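Local coordinates for glycosyltransferase Gtf1 (Streptococcus pneumoniae, PDB 4PQG), which is a glycosyltransferase of the GT-B clan that binds uridine-5'-diphosphate and carries an extended beta-sheet domain beside its parallel-sheet core, at residues D54-L59 with I80-T85; A94-E99 with K119-Y124; Y152-S157 with T173-D178; N276-D281 with T302-K307. All blocks are in the same frame, centred on the assembly; numbering follows the deposited sequence.

Interaction 1: residues D54-L59 with I80-T85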
loop_
_atom_site.group_PDB
_atom_site.type_symbol
_atom_site.label_atom_id
_atom_site.label_comp_id
_atom_site.label_asym_id
_atom_site.label_seq_id
_atom_site.Cartn_x
_atom_site.Cartn_y
_atom_site.Cartn_z
ATOM N N ASP A 54 -9.860 9.066 -7.078
ATOM C CA ASP A 54 -10.640 8.926 -5.859
ATOM C C ASP A 54 -10.384 10.104 -4.950
ATOM O O ASP A 54 -9.322 10.716 -5.032
ATOM C CB ASP A 54 -10.184 7.674 -5.109
ATOM C CG ASP A 54 -10.585 6.402 -5.814
ATOM O OD1 ASP A 54 -11.788 6.091 -5.799
ATOM O OD2 ASP A 54 -9.703 5.751 -6.397
ATOM N N ASN A 55 -11.334 10.391 -4.063
ATOM C CA ASN A 55 -11.075 11.249 -2.917
ATOM C C ASN A 55 -10.071 10.523 -2.005
ATOM O O ASN A 55 -10.353 9.431 -1.537
ATOM C CB ASN A 55 -12.389 11.521 -2.162
ATOM C CG ASN A 55 -12.206 12.434 -0.956
ATOM O OD1 ASN A 55 -11.089 12.638 -0.469
ATOM N ND2 ASN A 55 -13.319 12.999 -0.472
ATOM N N ILE A 56 -8.905 11.124 -1.747
ATOM C CA ILE A 56 -7.882 10.443 -0.957
ATOM C C ILE A 56 -8.394 9.992 0.428
ATOM O O ILE A 56 -7.959 8.966 0.955
ATOM C CB ILE A 56 -6.543 11.254 -0.871
ATOM C CG1 ILE A 56 -5.384 10.328 -0.439
ATOM C CG2 ILE A 56 -6.688 12.489 0.028
ATOM C CD1 ILE A 56 -4.014 10.986 -0.375
ATOM N N GLN A 57 -9.339 10.744 0.997
ATOM C CA GLN A 57 -9.902 10.406 2.292
ATOM C C GLN A 57 -10.607 9.040 2.238
ATOM O O GLN A 57 -10.572 8.269 3.198
ATOM C CB GLN A 57 -10.876 11.493 2.763
ATOM C CG GLN A 57 -11.352 11.302 4.205
ATOM C CD GLN A 57 -12.463 10.278 4.327
ATOM O OE1 GLN A 57 -13.126 9.962 3.348
ATOM N NE2 GLN A 57 -12.670 9.752 5.536
ATOM N N HIS A 58 -11.262 8.748 1.128
ATOM C CA HIS A 58 -11.930 7.450 0.993
ATOM C C HIS A 58 -10.935 6.327 1.101
ATOM O O HIS A 58 -11.208 5.299 1.715
ATOM C CB HIS A 58 -12.692 7.367 -0.314
ATOM C CG HIS A 58 -13.768 8.403 -0.457
ATOM N ND1 HIS A 58 -14.363 8.659 -1.628
ATOM C CD2 HIS A 58 -14.340 9.271 0.476
ATOM C CE1 HIS A 58 -15.288 9.628 -1.452
ATOM N NE2 HIS A 58 -15.267 10.001 -0.171
ATOM N N LEU A 59 -9.757 6.533 0.519
ATOM C CA LEU A 59 -8.702 5.519 0.506
ATOM C C LEU A 59 -8.045 5.336 1.880
ATOM O O LEU A 59 -7.796 4.188 2.326
ATOM C CB LEU A 59 -7.651 5.861 -0.561
ATOM C CG LEU A 59 -8.175 5.961 -2.008
ATOM C CD1 LEU A 59 -7.140 6.511 -2.982
ATOM C CD2 LEU A 59 -8.725 4.632 -2.515
ATOM N N ILE A 80 -8.748 23.521 2.884
ATOM C CA ILE A 80 -9.749 22.440 2.797
ATOM C C ILE A 80 -9.222 21.209 3.532
ATOM O O ILE A 80 -8.102 20.735 3.256
ATOM C CB ILE A 80 -10.133 22.099 1.341
ATOM C CG1 ILE A 80 -10.836 23.308 0.702
ATOM C CG2 ILE A 80 -10.967 20.804 1.281
ATOM C CD1 ILE A 80 -11.279 23.122 -0.737
ATOM N N LYS A 81 -10.004 20.724 4.496
ATOM C CA LYS A 81 -9.586 19.598 5.327
ATOM C C LYS A 81 -9.801 18.270 4.599
ATOM O O LYS A 81 -10.738 18.134 3.809
ATOM C CB LYS A 81 -10.356 19.578 6.658
ATOM C CG LYS A 81 -10.236 20.840 7.502
ATOM C CD LYS A 81 -8.789 21.229 7.777
ATOM C CE LYS A 81 -8.729 22.579 8.479
ATOM N NZ LYS A 81 -7.376 23.196 8.369
ATOM N N ILE A 82 -8.933 17.298 4.884
ATOM C CA ILE A 82 -9.139 15.917 4.462
ATOM C C ILE A 82 -10.502 15.469 4.982
ATOM O O ILE A 82 -10.731 15.480 6.190
ATOM C CB ILE A 82 -8.028 14.988 5.015
ATOM C CG1 ILE A 82 -6.645 15.394 4.470
ATOM C CG2 ILE A 82 -8.321 13.522 4.697
ATOM C CD1 ILE A 82 -6.503 15.251 2.960
ATOM N N ALA A 83 -11.393 15.079 4.072
ATOM C CA ALA A 83 -12.791 14.774 4.413
ATOM C C ALA A 83 -13.454 13.876 3.366
ATOM O O ALA A 83 -13.039 13.864 2.226
ATOM C CB ALA A 83 -13.582 16.071 4.560
ATOM N N PRO A 84 -14.499 13.127 3.752
ATOM C CA PRO A 84 -15.282 12.359 2.781
ATOM C C PRO A 84 -16.012 13.257 1.784
ATOM O O PRO A 84 -16.267 14.428 2.094
ATOM C CB PRO A 84 -16.316 11.631 3.649
ATOM C CG PRO A 84 -15.768 11.644 5.040
ATOM C CD PRO A 84 -14.928 12.876 5.145
ATOM N N THR A 85 -16.337 12.720 0.611
ATOM C CA THR A 85 -17.167 13.420 -0.364
ATOM C C THR A 85 -18.591 13.507 0.170
ATOM O O THR A 85 -19.177 12.493 0.549
ATOM C CB THR A 85 -17.165 12.740 -1.756
ATOM O OG1 THR A 85 -15.845 12.797 -2.326
ATOM C CG2 THR A 85 -18.144 13.434 -2.709
HETATM O O HOH W 1 -10.059 14.829 0.948
#
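A polar helix-start contact joins Asn55 and His58, at the beginning of helix 56-63, to the loop Ile82-Thr85. It illustrates how an N-cap side chain can serve its own helix and a neighbouring chain segment together. Asn55 OD1 accepts from Gln57 N (3.0 Å), the donor standing above the carbonyl plane. Asn55 ND2 donates to the loop twice, to Ala83 O at 2.8 Å in that carbonyl's plane and to Thr85 OG1 at 3.1 Å within the amide's plane. A water donating to OD1 adds a bond, and together they fix which way round the amide lies. His58 NE2 accepts a hydrogen bond from Thr85 N at 3.0 Å, almost straight (176°), so NE2 probably carries no hydrogen; Asn55 CB lies over the centre of the imidazole. Gln57 lays its amide across Pro84, with OE1 3.3 Å from Pro84 CA, while its NE2 bonds to Asp67. Apolar contact is slight: Ile56 CG2 reaches Ile82 CD1 at 4.0 Å. Around this, Trp72 of edge strand 70-72 of the parallel sheet touches both isoleucines, and Thr85 OG1 also bonds to Phe150 O, at the end of strand 143-150 of the extended sheet.

Interaction 2: residues A94-E99 with K119-Y124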
loop_
_atom_site.group_PDB
_atom_site.type_symbol
_atom_site.label_atom_id
_atom_site.label_comp_id
_atom_site.label_asym_id
_atom_site.label_seq_id
_atom_site.Cartn_x
_atom_site.Cartn_y
_atom_site.Cartn_z
ATOM N N ALA A 94 -24.700 23.359 -9.743
ATOM C CA ALA A 94 -24.630 24.785 -9.409
ATOM C C ALA A 94 -23.342 25.441 -9.932
ATOM O O ALA A 94 -23.299 26.647 -10.159
ATOM C CB ALA A 94 -24.748 24.988 -7.899
ATOM N N TYR A 95 -22.290 24.647 -10.106
ATOM C CA TYR A 95 -21.035 25.155 -10.674
ATOM C C TYR A 95 -21.161 25.402 -12.187
ATOM O O TYR A 95 -20.420 26.198 -12.764
ATOM C CB TYR A 95 -19.882 24.194 -10.389
ATOM C CG TYR A 95 -19.412 24.168 -8.944
ATOM C CD1 TYR A 95 -18.346 24.970 -8.516
ATOM C CD2 TYR A 95 -20.026 23.334 -8.005
ATOM C CE1 TYR A 95 -17.917 24.949 -7.188
ATOM C CE2 TYR A 95 -19.612 23.308 -6.679
ATOM C CZ TYR A 95 -18.550 24.111 -6.274
ATOM O OH TYR A 95 -18.114 24.066 -4.959
ATOM N N PHE A 96 -22.103 24.714 -12.822
ATOM C CA PHE A 96 -22.298 24.841 -14.259
ATOM C C PHE A 96 -23.612 25.579 -14.523
ATOM O O PHE A 96 -24.446 25.713 -13.631
ATOM C CB PHE A 96 -22.227 23.456 -14.925
ATOM C CG PHE A 96 -21.035 22.632 -14.471
ATOM C CD1 PHE A 96 -19.743 22.907 -14.943
ATOM C CD2 PHE A 96 -21.191 21.595 -13.545
ATOM C CE1 PHE A 96 -18.648 22.155 -14.521
ATOM C CE2 PHE A 96 -20.092 20.849 -13.118
ATOM C CZ PHE A 96 -18.820 21.130 -13.602
ATOM N N GLY A 97 -23.784 26.103 -15.728
ATOM C CA GLY A 97 -25.023 26.817 -16.062
ATOM C C GLY A 97 -26.260 25.948 -15.917
ATOM O O GLY A 97 -26.171 24.726 -15.988
ATOM N N GLY A 98 -27.414 26.580 -15.718
ATOM C CA GLY A 98 -28.667 25.854 -15.486
ATOM C C GLY A 98 -29.323 25.306 -16.739
ATOM O O GLY A 98 -28.717 25.275 -17.812
ATOM N N GLU A 99 -30.566 24.856 -16.582
ATOM C CA GLU A 99 -31.435 24.419 -17.690
ATOM C C GLU A 99 -31.190 22.984 -18.172
ATOM O O GLU A 99 -30.900 22.739 -19.348
ATOM C CB GLU A 99 -31.412 25.423 -18.855
ATOM C CG GLU A 99 -31.871 26.833 -18.491
ATOM C CD GLU A 99 -33.385 26.971 -18.414
ATOM O OE1 GLU A 99 -33.950 27.754 -19.211
ATOM O OE2 GLU A 99 -34.014 26.299 -17.564
ATOM N N LYS A 119 -23.737 21.512 -24.565
ATOM C CA LYS A 119 -23.111 21.231 -23.282
ATOM C C LYS A 119 -23.747 20.082 -22.487
ATOM O O LYS A 119 -24.966 19.940 -22.457
ATOM C CB LYS A 119 -22.996 22.518 -22.440
ATOM C CG LYS A 119 -24.135 22.814 -21.466
ATOM C CD LYS A 119 -24.064 24.253 -20.959
ATOM C CE LYS A 119 -25.019 24.524 -19.802
ATOM N NZ LYS A 119 -24.519 24.057 -18.474
ATOM N N PHE A 120 -22.903 19.256 -21.871
ATOM C CA PHE A 120 -23.348 18.300 -20.856
ATOM C C PHE A 120 -22.332 18.128 -19.718
ATOM O O PHE A 120 -21.150 18.440 -19.880
ATOM C CB PHE A 120 -23.747 16.941 -21.464
ATOM C CG PHE A 120 -22.631 16.201 -22.160
ATOM C CD1 PHE A 120 -21.726 15.416 -21.435
ATOM C CD2 PHE A 120 -22.523 16.228 -23.551
ATOM C CE1 PHE A 120 -20.713 14.712 -22.086
ATOM C CE2 PHE A 120 -21.514 15.522 -24.207
ATOM C CZ PHE A 120 -20.605 14.764 -23.470
ATOM N N VAL A 121 -22.813 17.648 -18.575
ATOM C CA VAL A 121 -21.985 17.388 -17.408
ATOM C C VAL A 121 -22.067 15.899 -17.107
ATOM O O VAL A 121 -23.167 15.332 -17.049
ATOM C CB VAL A 121 -22.480 18.183 -16.175
ATOM C CG1 VAL A 121 -21.630 17.879 -14.954
ATOM C CG2 VAL A 121 -22.476 19.678 -16.457
ATOM N N THR A 122 -20.911 15.257 -16.942
ATOM C CA THR A 122 -20.881 13.873 -16.480
ATOM C C THR A 122 -20.438 13.847 -15.022
ATOM O O THR A 122 -19.346 14.329 -14.680
ATOM C CB THR A 122 -19.971 13.001 -17.366
ATOM O OG1 THR A 122 -20.323 13.196 -18.741
ATOM C CG2 THR A 122 -20.103 11.519 -17.001
ATOM N N CYS A 123 -21.307 13.321 -14.162
ATOM C CA CYS A 123 -20.997 13.144 -12.756
ATOM C C CYS A 123 -20.560 11.719 -12.473
ATOM O O CYS A 123 -21.169 10.748 -12.959
ATOM C CB CYS A 123 -22.197 13.486 -11.869
ATOM S SG CYS A 123 -22.762 15.203 -11.968
ATOM N N TYR A 124 -19.508 11.605 -11.673
ATOM C CA TYR A 124 -19.011 10.319 -11.225
ATOM C C TYR A 124 -19.355 10.149 -9.759
ATOM O O TYR A 124 -18.768 10.780 -8.876
ATOM C CB TYR A 124 -17.510 10.175 -11.516
ATOM C CG TYR A 124 -17.229 10.106 -13.005
ATOM C CD1 TYR A 124 -17.107 8.878 -13.659
ATOM C CD2 TYR A 124 -17.140 11.273 -13.774
ATOM C CE1 TYR A 124 -16.866 8.816 -15.031
ATOM C CE2 TYR A 124 -16.913 11.220 -15.142
ATOM C CZ TYR A 124 -16.778 9.994 -15.764
ATOM O OH TYR A 124 -16.537 9.953 -17.118
#
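The loop that leads from helix 89-93 into the first strand of the antiparallel sheet, in the extended beta-sheet domain, folds back against strand 119-125, with Phe96 and Gly97 meeting Val121 and Lys119. Val121 presents both its methyls to one side of the Phe96 ring: CG2 comes within 3.7 Å of Phe96 CD2, and CG1 within 3.8 Å of Phe96 CE2. The CG2 methyl makes an off-centre CH-pi contact, 4.2 Å from the ring centroid. Phe96 CG lies anti to its carbonyl carbon (chi1 -48°), which directs the ring at the strand, and Tyr138 from the adjacent strand meets that ring with its plane almost parallel. Further along, beyond CG the Lys119 chain runs extended until its last bond, where a bend (chi4 80°) turns NZ to Gly97 O at 3.1 Å. The NZ atom stands above the carbonyl plane, and the C=O...N angle is only 108°. Lys119 also makes a cation-pi contact with Phe114. A buried lysine thus faces a neutral carbonyl and an aromatic ring, and its ammonium, if charged as expected, is probably stabilised by the Gly97 carbonyl and the Phe114 ring together.

Interaction 3: residues Y152-S157 with T173-D178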
loop_
_atom_site.group_PDB
_atom_site.type_symbol
_atom_site.label_atom_id
_atom_site.label_comp_id
_atom_site.label_asym_id
_atom_site.label_seq_id
_atom_site.Cartn_x
_atom_site.Cartn_y
_atom_site.Cartn_z
ATOM N N TYR A 152 -16.197 17.990 0.704
ATOM C CA TYR A 152 -17.383 18.759 1.151
ATOM C C TYR A 152 -17.583 20.023 0.303
ATOM O O TYR A 152 -18.617 20.681 0.393
ATOM C CB TYR A 152 -17.322 19.096 2.641
ATOM C CG TYR A 152 -16.085 19.868 3.103
ATOM C CD1 TYR A 152 -16.100 21.268 3.223
ATOM C CD2 TYR A 152 -14.919 19.194 3.466
ATOM C CE1 TYR A 152 -14.969 21.959 3.663
ATOM C CE2 TYR A 152 -13.793 19.875 3.915
ATOM C CZ TYR A 152 -13.819 21.253 4.019
ATOM O OH TYR A 152 -12.673 21.893 4.464
ATOM N N THR A 153 -16.574 20.350 -0.510
ATOM C CA THR A 153 -16.677 21.395 -1.529
ATOM C C THR A 153 -15.677 21.048 -2.633
ATOM O O THR A 153 -14.924 20.080 -2.500
ATOM C CB THR A 153 -16.414 22.805 -0.955
ATOM O OG1 THR A 153 -16.752 23.792 -1.934
ATOM C CG2 THR A 153 -14.956 22.974 -0.521
ATOM N N ARG A 154 -15.665 21.824 -3.716
ATOM C CA ARG A 154 -14.663 21.628 -4.770
ATOM C C ARG A 154 -13.272 21.996 -4.282
ATOM O O ARG A 154 -13.030 23.128 -3.899
ATOM C CB ARG A 154 -15.004 22.438 -6.016
ATOM C CG ARG A 154 -13.902 22.388 -7.075
ATOM C CD ARG A 154 -14.300 23.198 -8.288
ATOM N NE ARG A 154 -14.315 24.630 -8.010
ATOM C CZ ARG A 154 -14.664 25.546 -8.905
ATOM N NH1 ARG A 154 -15.025 25.157 -10.133
ATOM N NH2 ARG A 154 -14.631 26.848 -8.587
ATOM N N TYR A 155 -12.356 21.030 -4.317
ATOM C CA TYR A 155 -10.988 21.278 -3.916
ATOM C C TYR A 155 -9.981 21.428 -5.083
ATOM O O TYR A 155 -8.915 21.986 -4.885
ATOM C CB TYR A 155 -10.515 20.213 -2.912
ATOM C CG TYR A 155 -10.456 18.779 -3.441
ATOM C CD1 TYR A 155 -9.323 18.292 -4.121
ATOM C CD2 TYR A 155 -11.505 17.901 -3.212
ATOM C CE1 TYR A 155 -9.262 16.974 -4.567
ATOM C CE2 TYR A 155 -11.462 16.586 -3.660
ATOM C CZ TYR A 155 -10.344 16.126 -4.333
ATOM O OH TYR A 155 -10.343 14.815 -4.743
ATOM N N CYS A 156 -10.335 20.934 -6.272
ATOM C CA CYS A 156 -9.463 20.987 -7.452
ATOM C C CYS A 156 -10.281 21.113 -8.746
ATOM O O CYS A 156 -11.364 20.501 -8.872
ATOM C CB CYS A 156 -8.573 19.721 -7.499
ATOM S SG CYS A 156 -7.544 19.542 -8.978
ATOM N N SER A 157 -9.771 21.910 -9.694
ATOM C CA SER A 157 -10.241 21.894 -11.088
ATOM C C SER A 157 -9.094 21.590 -12.055
ATOM O O SER A 157 -7.960 22.032 -11.855
ATOM C CB SER A 157 -10.874 23.219 -11.501
ATOM O OG SER A 157 -12.094 23.438 -10.837
ATOM N N THR A 173 -5.908 23.623 -10.800
ATOM C CA THR A 173 -5.981 24.678 -9.785
ATOM C C THR A 173 -6.540 24.067 -8.504
ATOM O O THR A 173 -7.473 23.272 -8.564
ATOM C CB THR A 173 -6.867 25.864 -10.256
ATOM O OG1 THR A 173 -6.242 26.530 -11.354
ATOM C CG2 THR A 173 -7.097 26.890 -9.126
ATOM N N PHE A 174 -5.954 24.432 -7.368
ATOM C CA PHE A 174 -6.436 24.001 -6.051
ATOM C C PHE A 174 -7.046 25.180 -5.301
ATOM O O PHE A 174 -6.514 26.302 -5.355
ATOM C CB PHE A 174 -5.324 23.302 -5.247
ATOM C CG PHE A 174 -5.019 21.911 -5.751
ATOM C CD1 PHE A 174 -5.603 20.797 -5.153
ATOM C CD2 PHE A 174 -4.197 21.716 -6.862
ATOM C CE1 PHE A 174 -5.365 19.519 -5.641
ATOM C CE2 PHE A 174 -3.946 20.440 -7.348
ATOM C CZ PHE A 174 -4.536 19.336 -6.736
ATOM N N TYR A 175 -8.147 24.910 -4.602
ATOM C CA TYR A 175 -8.964 25.946 -3.964
ATOM C C TYR A 175 -8.958 25.885 -2.441
ATOM O O TYR A 175 -8.665 24.826 -1.830
ATOM C CB TYR A 175 -10.419 25.843 -4.433
ATOM C CG TYR A 175 -10.561 25.988 -5.920
ATOM C CD1 TYR A 175 -10.661 27.245 -6.504
ATOM C CD2 TYR A 175 -10.603 24.855 -6.746
ATOM C CE1 TYR A 175 -10.770 27.391 -7.871
ATOM C CE2 TYR A 175 -10.723 24.980 -8.119
ATOM C CZ TYR A 175 -10.795 26.256 -8.674
ATOM O OH TYR A 175 -10.905 26.400 -10.037
ATOM N N ASN A 176 -9.288 27.035 -1.845
ATOM C CA ASN A 176 -9.682 27.103 -0.440
ATOM C C ASN A 176 -11.186 26.864 -0.290
ATOM O O ASN A 176 -11.919 26.846 -1.284
ATOM C CB ASN A 176 -9.310 28.474 0.157
ATOM C CG ASN A 176 -7.847 28.570 0.550
ATOM O OD1 ASN A 176 -7.173 27.568 0.791
ATOM N ND2 ASN A 176 -7.345 29.792 0.622
ATOM N N GLU A 177 -11.649 26.701 0.953
ATOM C CA GLU A 177 -13.080 26.502 1.233
ATOM C C GLU A 177 -14.010 27.528 0.593
ATOM O O GLU A 177 -15.081 27.167 0.092
ATOM C CB GLU A 177 -13.348 26.488 2.736
ATOM C CG GLU A 177 -12.844 25.249 3.439
ATOM C CD GLU A 177 -13.297 25.200 4.887
ATOM O OE1 GLU A 177 -13.552 26.269 5.488
ATOM O OE2 GLU A 177 -13.408 24.088 5.427
ATOM N N ASP A 178 -13.593 28.791 0.583
ATOM C CA ASP A 178 -14.458 29.873 0.099
ATOM C C ASP A 178 -14.506 29.977 -1.425
ATOM O O ASP A 178 -15.141 30.882 -1.954
ATOM C CB ASP A 178 -14.054 31.224 0.712
ATOM C CG ASP A 178 -12.658 31.658 0.312
ATOM O OD1 ASP A 178 -12.011 30.997 -0.537
ATOM O OD2 ASP A 178 -12.187 32.665 0.879
HETATM O O HOH W 2 -13.891 25.484 -2.718
HETATM O O HOH W 3 -7.715 22.072 -2.178
#
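Arg154 lays its guanidinium flat on the ring of Tyr175, planes 13° and centres 4.3 Å apart, in a stacked cation-pi pair. A bend in the arginine chain (chi3 70°) brings NE over the rim, 3.6 Å from Tyr175 CE2, and Thr173 CG2 rests on the opposite face of the ring. Arg154 NH1 is engaged by Asp148 in a salt bridge, which should hold the guanidinium in place. Tyr175 OH bonds to Tyr159 OH and only weakly to Ser157 OG, whose stronger partner is Asp148. These groups decorate the beta hairpin of strands 154-163 and 166-175 in the antiparallel sheet. Ser157 and Thr173 form a hydrogen-bonded pair through two backbone bonds; Cys156 and Phe174 are the non-hydrogen-bonded pair beside it. On that pair's face of the sheet, Cys156 SG, anti to its backbone N (chi1 174°), sits over the Phe174 ring 4.0 Å from the centroid. Water 3 bridges Tyr155 O and Tyr175 O; Tyr155 O also accepts from Tyr175 N at 3.0 Å. Where the strands give way to loops, Tyr152 OH donates to the anti lone pair of Glu177 OE2 at 2.5 Å, the carboxylate standing nearly perpendicular to the ring, and Lys81 N bonds to the same hydroxyl.

Interaction 4: residues N276-D281 with T302-K307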
loop_
_atom_site.group_PDB
_atom_site.type_symbol
_atom_site.label_atom_id
_atom_site.label_comp_id
_atom_site.label_asym_id
_atom_site.label_seq_id
_atom_site.Cartn_x
_atom_site.Cartn_y
_atom_site.Cartn_z
ATOM N N ASN A 276 23.592 7.728 0.655
ATOM C CA ASN A 276 23.654 8.882 1.548
ATOM C C ASN A 276 23.251 8.557 2.991
ATOM O O ASN A 276 22.565 9.343 3.646
ATOM C CB ASN A 276 22.768 9.995 0.969
ATOM C CG ASN A 276 23.245 10.452 -0.392
ATOM O OD1 ASN A 276 24.250 11.156 -0.498
ATOM N ND2 ASN A 276 22.541 10.040 -1.447
ATOM N N ALA A 277 23.688 7.394 3.476
ATOM C CA ALA A 277 23.331 6.906 4.818
ATOM C C ALA A 277 23.856 7.800 5.944
ATOM O O ALA A 277 23.292 7.815 7.025
ATOM C CB ALA A 277 23.802 5.465 5.023
ATOM N N ASP A 278 24.912 8.553 5.670
ATOM C CA ASP A 278 25.425 9.552 6.623
ATOM C C ASP A 278 24.387 10.607 7.026
ATOM O O ASP A 278 24.524 11.238 8.079
ATOM C CB ASP A 278 26.680 10.229 6.067
ATOM C CG ASP A 278 26.430 10.905 4.730
ATOM O OD1 ASP A 278 25.877 10.249 3.819
ATOM O OD2 ASP A 278 26.771 12.099 4.590
ATOM N N LYS A 279 23.345 10.791 6.205
ATOM C CA LYS A 279 22.281 11.766 6.494
ATOM C C LYS A 279 21.115 11.180 7.285
ATOM O O LYS A 279 20.235 11.910 7.750
ATOM C CB LYS A 279 21.753 12.387 5.194
ATOM C CG LYS A 279 22.790 13.124 4.352
ATOM C CD LYS A 279 23.443 14.297 5.084
ATOM C CE LYS A 279 24.244 15.191 4.137
ATOM N NZ LYS A 279 25.177 14.411 3.273
ATOM N N VAL A 280 21.111 9.859 7.435
ATOM C CA VAL A 280 20.027 9.134 8.086
ATOM C C VAL A 280 20.397 8.850 9.544
ATOM O O VAL A 280 21.465 8.300 9.809
ATOM C CB VAL A 280 19.755 7.794 7.347
ATOM C CG1 VAL A 280 18.663 6.992 8.016
ATOM C CG2 VAL A 280 19.390 8.045 5.884
ATOM N N ASP A 281 19.499 9.204 10.467
ATOM C CA ASP A 281 19.700 8.945 11.895
ATOM C C ASP A 281 19.627 7.453 12.219
ATOM O O ASP A 281 20.499 6.935 12.905
ATOM C CB ASP A 281 18.722 9.755 12.733
ATOM C CG ASP A 281 19.011 11.238 12.654
ATOM O OD1 ASP A 281 20.058 11.669 13.176
ATOM O OD2 ASP A 281 18.224 11.969 12.028
ATOM N N THR A 302 30.577 0.189 1.717
ATOM C CA THR A 302 30.440 1.632 1.886
ATOM C C THR A 302 31.352 2.175 2.996
ATOM O O THR A 302 31.927 1.416 3.772
ATOM C CB THR A 302 28.981 2.049 2.205
ATOM O OG1 THR A 302 28.755 1.993 3.616
ATOM C CG2 THR A 302 27.951 1.163 1.479
ATOM N N GLN A 303 31.445 3.501 3.076
ATOM C CA GLN A 303 32.193 4.163 4.131
ATOM C C GLN A 303 31.283 4.604 5.280
ATOM O O GLN A 303 31.692 5.411 6.104
ATOM C CB GLN A 303 32.967 5.365 3.560
ATOM C CG GLN A 303 34.066 5.008 2.563
ATOM C CD GLN A 303 35.171 4.153 3.170
ATOM O OE1 GLN A 303 35.757 4.497 4.205
ATOM N NE2 GLN A 303 35.462 3.024 2.527
ATOM N N HIS A 304 30.054 4.084 5.333
ATOM C CA HIS A 304 29.110 4.423 6.404
ATOM C C HIS A 304 28.915 3.276 7.356
ATOM O O HIS A 304 28.986 2.118 6.961
ATOM C CB HIS A 304 27.725 4.783 5.859
ATOM C CG HIS A 304 27.735 5.755 4.713
ATOM N ND1 HIS A 304 28.174 7.019 4.838
ATOM C CD2 HIS A 304 27.308 5.614 3.393
ATOM C CE1 HIS A 304 28.054 7.655 3.658
ATOM N NE2 HIS A 304 27.519 6.796 2.775
ATOM N N GLN A 305 28.628 3.588 8.613
ATOM C CA GLN A 305 28.191 2.567 9.570
ATOM C C GLN A 305 26.977 3.077 10.301
ATOM O O GLN A 305 27.075 3.511 11.448
ATOM C CB GLN A 305 29.293 2.170 10.566
ATOM C CG GLN A 305 30.190 1.016 10.131
ATOM C CD GLN A 305 29.547 0.007 9.171
ATOM O OE1 GLN A 305 28.545 -0.679 9.468
ATOM N NE2 GLN A 305 30.150 -0.101 8.009
ATOM N N PRO A 306 25.813 3.020 9.634
ATOM C CA PRO A 306 24.623 3.637 10.184
ATOM C C PRO A 306 24.019 2.788 11.290
ATOM O O PRO A 306 24.329 1.600 11.409
ATOM C CB PRO A 306 23.681 3.704 8.982
ATOM C CG PRO A 306 24.094 2.581 8.102
ATOM C CD PRO A 306 25.532 2.261 8.396
ATOM N N LYS A 307 23.173 3.416 12.099
ATOM C CA LYS A 307 22.394 2.725 13.096
ATOM C C LYS A 307 21.235 2.025 12.397
ATOM O O LYS A 307 20.574 2.608 11.536
ATOM C CB LYS A 307 21.865 3.704 14.140
ATOM C CG LYS A 307 20.963 3.044 15.168
ATOM C CD LYS A 307 20.697 3.927 16.372
ATOM C CE LYS A 307 20.168 3.072 17.519
ATOM N NZ LYS A 307 19.737 3.880 18.691
HETATM O O HOH W 4 22.933 6.175 11.751
#
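The imidazole of His304 carries the backbone nitrogens of Ala277 and Asp278 over one face, both offset toward its rim, with Ala277 N 3.9 Å above the plane. From the same side, Ala277 CB comes within 3.9 Å of His304 CD2, and Asp278 OD1 approaches His304 CE1 at 3.4 Å. The carboxylate and the ring are almost parallel, their planes 4° apart. Asp278 CG takes the crowded position between backbone N and carbonyl carbon (chi1 58°), which places CG near His304 CE1, with the carboxylate above the level of the ring plane. Its other oxygen, Asp278 OD2, is met on the syn side by Lys279 NZ at 3.1 Å, in a salt bridge somewhat out of the carboxylate plane. The ring is tied at NE2 to Thr275 O, close to the end of helix 271-275. On the backbone side, Thr302 OG1 accepts from His304 N at 3.0 Å, an ST turn that follows helix 288-301.

Both segments are loops leading into neighbouring parallel strands, 282-285 and 308-310, at one end of the seven-stranded sheet; helix 288-301 connects these strands in a beta-alpha-beta crossover. The short 3-10 turn Ala277-Lys279 therefore packs against the loop by which that crossover returns to the sheet. Ala277 CB touches Pro306 CG at 4.2 Å, and Phe298 of the crossover helix and Phe283 of strand 282-285 touch both residues. Nearer the strands, a water accepts from Lys307 N at 2.8 Å and probably donates to Asp281 O, bridging the two segments; Lys307 also makes a backbone bond with Phe283.

How the interactions relate
Interactions 1, 2 and 3 lie on one side of the chain's centre: 1 where the parallel sheet joins the extended domain, 2 and 3 within that domain. Interactions 1 and 3, centres 12 Å apart, touch directly: Ile80 CD1 packs on Tyr175 O at 3.3 Å. Interactions 2 and 3, 17 Å between centres, reach the same antiparallel sheet and meet where Tyr95 OH lies 3.3 Å from Thr153 OG1. Interactions 1 and 2 stay about 7 Å apart at their nearest atoms. Interaction 4 stands at the far end of the parallel sheet, 37 Å from interaction 1 and 55 Å from interaction 2, centre to centre. None of the residues neighbouring 2-acetamido-2-deoxy-beta-d-glucopyranose belongs to these segments.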